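Local coordinates for methionine-R-sulfoxide reductase (Neisseria meningitidis, PDB 3MMH), which catalyses the reduction of the R epimer of free methionine sulfoxide to methionine, using a GAF-domain scaffold, at residues A[11-22]-A[142-152]. Numbering follows the deposited sequence.
Sequences KAALYREVLPQI and DETDALYLGEL
Tyr15 and Tyr148 interlock at the centre of the nearly parallel segments 11-22 and 143-152 of helices 11-27 and 143-165, whose axes approach to 10.0 Å. Each ring enters the other helix as a knob into a hole: Tyr15 settles among Thr144, Asp145, Tyr148 and Leu149, and Tyr148 among Ala12, Tyr15, Arg16 and Leu19. The planes of the Tyr15 and Tyr148 rings lie 25° apart but slide past each other, so the rings hardly overlap; instead Tyr148 CB sits over one face of the Tyr15 ring in a CH-pi contact, 3.6 Å from its centroid, while Tyr15 CB lies over one face of the Tyr148 ring. Around this pair, Leu19 CD2 packs on Tyr148 CD1, and farther along Ile22 CG2 touches Leu152 CD1 at 3.8 Å. These segments belong to the helical layer that packs beside the antiparallel sheet of the GAF domain.

The strong polar contacts centre on Asp145, which also belongs to a magnesium site. Tyr15 OH donates to the anti lone pair of Asp145 OD1 at 2.7 Å, the ring and carboxylate planes standing 73° apart. Asp145 OD2 accepts from Lys11 NZ on its syn side at 2.8 Å. Asp142, the N-cap, accepts from Thr144 N through OD1, while Asp142 N donates back to the anti side of Asp145 OD2, completing a capping box. A bend at chi3 carries Lys11 NZ between the two carboxylates, where it also makes a weak salt bridge to Asp142 OD1 at 3.1 Å. At the outer margin, Arg16 NH1 makes a weak but nearly straight hydrogen bond (169°) to Tyr148 OH, which lies at the guanidinium edge.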
loop_
_atom_site.group_PDB
_atom_site.type_symbol
_atom_site.label_atom_id
_atom_site.label_comp_id
_atom_site.label_asym_id
_atom_site.label_seq_id
_atom_site.Cartn_x
_atom_site.Cartn_y
_atom_site.Cartn_z
ATOM N N LYS A 11 -13.042 14.561 14.458
ATOM C CA LYS A 11 -12.804 14.243 13.071
ATOM C C LYS A 11 -12.414 15.429 12.229
ATOM O O LYS A 11 -11.429 15.431 11.489
ATOM C CB LYS A 11 -14.039 13.502 12.503
ATOM C CG LYS A 11 -13.872 13.053 11.049
ATOM C CD LYS A 11 -15.236 12.837 10.327
ATOM C CE LYS A 11 -16.106 11.791 10.926
ATOM N NZ LYS A 11 -17.291 11.625 10.078
ATOM N N ALA A 12 -13.256 16.482 12.225
ATOM C CA ALA A 12 -13.007 17.664 11.395
ATOM C C ALA A 12 -11.671 18.317 11.787
ATOM O O ALA A 12 -10.879 18.681 10.893
ATOM C CB ALA A 12 -14.184 18.638 11.486
ATOM N N ALA A 13 -11.414 18.465 13.075
ATOM C CA ALA A 13 -10.176 19.057 13.511
ATOM C C ALA A 13 -8.994 18.216 13.030
ATOM O O ALA A 13 -7.939 18.751 12.704
ATOM C CB ALA A 13 -10.177 19.235 15.044
ATOM N N LEU A 14 -9.131 16.873 13.047
ATOM C CA LEU A 14 -8.033 16.025 12.619
ATOM C C LEU A 14 -7.751 16.188 11.129
ATOM O O LEU A 14 -6.605 16.249 10.718
ATOM C CB LEU A 14 -8.290 14.563 13.017
ATOM C CG LEU A 14 -7.119 13.602 12.752
ATOM C CD1 LEU A 14 -5.890 13.965 13.489
ATOM C CD2 LEU A 14 -7.555 12.168 13.081
ATOM N N TYR A 15 -8.786 16.283 10.300
ATOM C CA TYR A 15 -8.540 16.579 8.891
ATOM C C TYR A 15 -7.784 17.860 8.756
ATOM O O TYR A 15 -6.882 17.985 7.929
ATOM C CB TYR A 15 -9.859 16.672 8.107
ATOM C CG TYR A 15 -10.442 15.349 7.660
ATOM C CD1 TYR A 15 -9.790 14.636 6.656
ATOM C CD2 TYR A 15 -11.629 14.866 8.134
ATOM C CE1 TYR A 15 -10.348 13.474 6.153
ATOM C CE2 TYR A 15 -12.200 13.696 7.636
ATOM C CZ TYR A 15 -11.539 12.999 6.646
ATOM O OH TYR A 15 -12.079 11.869 6.089
ATOM N N ARG A 16 -8.169 18.934 9.456
ATOM C CA ARG A 16 -7.472 20.198 9.327
ATOM C C ARG A 16 -6.008 20.099 9.727
ATOM O O ARG A 16 -5.156 20.789 9.184
ATOM C CB ARG A 16 -8.187 21.281 10.152
ATOM C CG ARG A 16 -9.549 21.621 9.620
ATOM C CD ARG A 16 -10.211 22.828 10.220
ATOM N NE ARG A 16 -10.582 22.647 11.602
ATOM C CZ ARG A 16 -11.785 22.281 12.049
ATOM N NH1 ARG A 16 -12.734 21.958 11.193
ATOM N NH2 ARG A 16 -12.014 22.189 13.377
ATOM N N GLU A 17 -5.726 19.252 10.707
ATOM C CA GLU A 17 -4.369 18.962 11.140
ATOM C C GLU A 17 -3.561 18.158 10.177
ATOM O O GLU A 17 -2.394 18.444 9.940
ATOM C CB GLU A 17 -4.387 18.305 12.533
ATOM C CG GLU A 17 -3.109 18.052 13.192
ATOM C CD GLU A 17 -3.203 17.462 14.571
ATOM O OE1 GLU A 17 -4.250 17.016 14.972
ATOM O OE2 GLU A 17 -2.178 17.407 15.287
ATOM N N VAL A 18 -4.188 17.155 9.560
ATOM C CA VAL A 18 -3.508 16.159 8.805
ATOM C C VAL A 18 -3.375 16.516 7.314
ATOM O O VAL A 18 -2.356 16.191 6.703
ATOM C CB VAL A 18 -4.193 14.855 9.007
ATOM C CG1 VAL A 18 -3.752 13.754 7.953
ATOM C CG2 VAL A 18 -3.862 14.373 10.411
ATOM N N LEU A 19 -4.380 17.149 6.701
ATOM C CA LEU A 19 -4.254 17.446 5.252
ATOM C C LEU A 19 -3.001 18.247 4.946
ATOM O O LEU A 19 -2.340 17.929 3.959
ATOM C CB LEU A 19 -5.470 18.175 4.699
ATOM C CG LEU A 19 -6.518 17.339 4.029
ATOM C CD1 LEU A 19 -6.948 16.164 4.679
ATOM C CD2 LEU A 19 -7.648 18.218 3.579
ATOM N N PRO A 20 -2.589 19.279 5.712
ATOM C CA PRO A 20 -1.398 20.023 5.350
ATOM C C PRO A 20 -0.183 19.152 5.496
ATOM O O PRO A 20 0.804 19.343 4.756
ATOM C CB PRO A 20 -1.390 21.193 6.350
ATOM C CG PRO A 20 -2.835 21.296 6.778
ATOM C CD PRO A 20 -3.373 19.954 6.750
ATOM N N GLN A 21 -0.144 18.193 6.405
ATOM C CA GLN A 21 0.945 17.292 6.538
ATOM C C GLN A 21 1.058 16.346 5.352
ATOM O O GLN A 21 2.147 16.133 4.836
ATOM C CB GLN A 21 0.854 16.515 7.824
ATOM C CG GLN A 21 1.001 17.411 9.064
ATOM C CD GLN A 21 0.920 16.676 10.364
ATOM O OE1 GLN A 21 1.874 15.937 10.702
ATOM N NE2 GLN A 21 -0.160 16.768 11.042
ATOM N N ILE A 22 -0.062 15.824 4.895
ATOM C CA ILE A 22 -0.069 15.024 3.669
ATOM C C ILE A 22 0.455 15.865 2.490
ATOM O O ILE A 22 1.266 15.394 1.717
ATOM C CB ILE A 22 -1.433 14.407 3.310
ATOM C CG1 ILE A 22 -1.896 13.438 4.406
ATOM C CG2 ILE A 22 -1.354 13.703 1.923
ATOM C CD1 ILE A 22 -3.246 12.878 4.249
ATOM N N ASP A 142 -19.272 10.947 6.572
ATOM C CA ASP A 142 -20.299 11.924 6.427
ATOM C C ASP A 142 -19.785 13.135 5.630
ATOM O O ASP A 142 -18.792 13.042 4.897
ATOM C CB ASP A 142 -20.858 12.290 7.818
ATOM C CG ASP A 142 -19.900 13.029 8.677
ATOM O OD1 ASP A 142 -18.849 13.468 8.204
ATOM O OD2 ASP A 142 -20.178 13.199 9.881
ATOM N N GLU A 143 -20.502 14.261 5.742
ATOM C CA GLU A 143 -20.159 15.423 4.958
ATOM C C GLU A 143 -18.744 15.972 5.256
ATOM O O GLU A 143 -18.119 16.573 4.396
ATOM C CB GLU A 143 -21.230 16.534 5.072
ATOM C CG GLU A 143 -21.260 17.279 6.361
ATOM C CD GLU A 143 -22.043 16.591 7.460
ATOM O OE1 GLU A 143 -22.488 15.442 7.267
ATOM O OE2 GLU A 143 -22.153 17.247 8.573
ATOM N N THR A 144 -18.284 15.777 6.470
ATOM C CA THR A 144 -16.922 16.203 6.819
ATOM C C THR A 144 -15.912 15.421 5.999
ATOM O O THR A 144 -14.971 15.967 5.432
ATOM C CB THR A 144 -16.665 16.035 8.322
ATOM O OG1 THR A 144 -17.580 16.885 9.038
ATOM C CG2 THR A 144 -15.290 16.363 8.745
ATOM N N ASP A 145 -16.114 14.097 5.936
ATOM C CA ASP A 145 -15.204 13.275 5.117
ATOM C C ASP A 145 -15.292 13.656 3.623
ATOM O O ASP A 145 -14.329 13.750 2.935
ATOM C CB ASP A 145 -15.542 11.777 5.287
ATOM C CG ASP A 145 -15.467 11.409 6.719
ATOM O OD1 ASP A 145 -14.343 11.158 7.271
ATOM O OD2 ASP A 145 -16.548 11.325 7.379
ATOM N N ALA A 146 -16.532 13.881 3.138
ATOM C CA ALA A 146 -16.674 14.243 1.729
ATOM C C ALA A 146 -15.916 15.522 1.466
ATOM O O ALA A 146 -15.226 15.662 0.455
ATOM C CB ALA A 146 -18.156 14.347 1.372
ATOM N N LEU A 147 -16.060 16.545 2.304
ATOM C CA LEU A 147 -15.395 17.819 2.090
ATOM C C LEU A 147 -13.863 17.652 2.076
ATOM O O LEU A 147 -13.182 18.065 1.140
ATOM C CB LEU A 147 -15.812 18.839 3.150
ATOM C CG LEU A 147 -15.214 20.244 2.960
ATOM C CD1 LEU A 147 -16.038 20.967 1.877
ATOM C CD2 LEU A 147 -15.268 21.045 4.285
ATOM N N TYR A 148 -13.327 17.084 3.132
ATOM C CA TYR A 148 -11.887 17.020 3.285
ATOM C C TYR A 148 -11.208 15.991 2.441
ATOM O O TYR A 148 -10.139 16.272 1.884
ATOM C CB TYR A 148 -11.524 16.878 4.771
ATOM C CG TYR A 148 -11.762 18.158 5.528
ATOM C CD1 TYR A 148 -11.097 19.346 5.218
ATOM C CD2 TYR A 148 -12.572 18.180 6.666
ATOM C CE1 TYR A 148 -11.347 20.504 5.954
ATOM C CE2 TYR A 148 -12.757 19.347 7.396
ATOM C CZ TYR A 148 -12.175 20.510 7.007
ATOM O OH TYR A 148 -12.395 21.674 7.752
ATOM N N LEU A 149 -11.829 14.842 2.189
ATOM C CA LEU A 149 -11.230 13.915 1.210
ATOM C C LEU A 149 -11.370 14.468 -0.178
ATOM O O LEU A 149 -10.510 14.195 -1.032
ATOM C CB LEU A 149 -11.818 12.508 1.326
ATOM C CG LEU A 149 -11.515 11.789 2.659
ATOM C CD1 LEU A 149 -12.327 10.525 2.765
ATOM C CD2 LEU A 149 -10.006 11.514 2.794
ATOM N N GLY A 150 -12.382 15.297 -0.467
ATOM C CA GLY A 150 -12.398 16.003 -1.740
ATOM C C GLY A 150 -11.268 16.978 -1.892
ATOM O O GLY A 150 -10.675 17.065 -2.987
ATOM N N GLU A 151 -10.907 17.668 -0.828
ATOM C CA GLU A 151 -9.735 18.552 -0.907
ATOM C C GLU A 151 -8.453 17.747 -1.033
ATOM O O GLU A 151 -7.554 18.160 -1.765
ATOM C CB GLU A 151 -9.686 19.421 0.360
ATOM C CG GLU A 151 -10.772 20.491 0.487
ATOM C CD GLU A 151 -10.847 21.389 -0.745
ATOM O OE1 GLU A 151 -9.805 21.856 -1.206
ATOM O OE2 GLU A 151 -11.954 21.493 -1.306
ATOM N N LEU A 152 -8.339 16.603 -0.383
ATOM C CA LEU A 152 -7.211 15.733 -0.537
ATOM C C LEU A 152 -7.093 15.264 -2.012
ATOM O O LEU A 152 -5.981 15.187 -2.559
ATOM C CB LEU A 152 -7.297 14.553 0.395
ATOM C CG LEU A 152 -6.130 13.556 0.270
ATOM C CD1 LEU A 152 -4.778 14.207 0.479
ATOM C CD2 LEU A 152 -6.359 12.430 1.313
#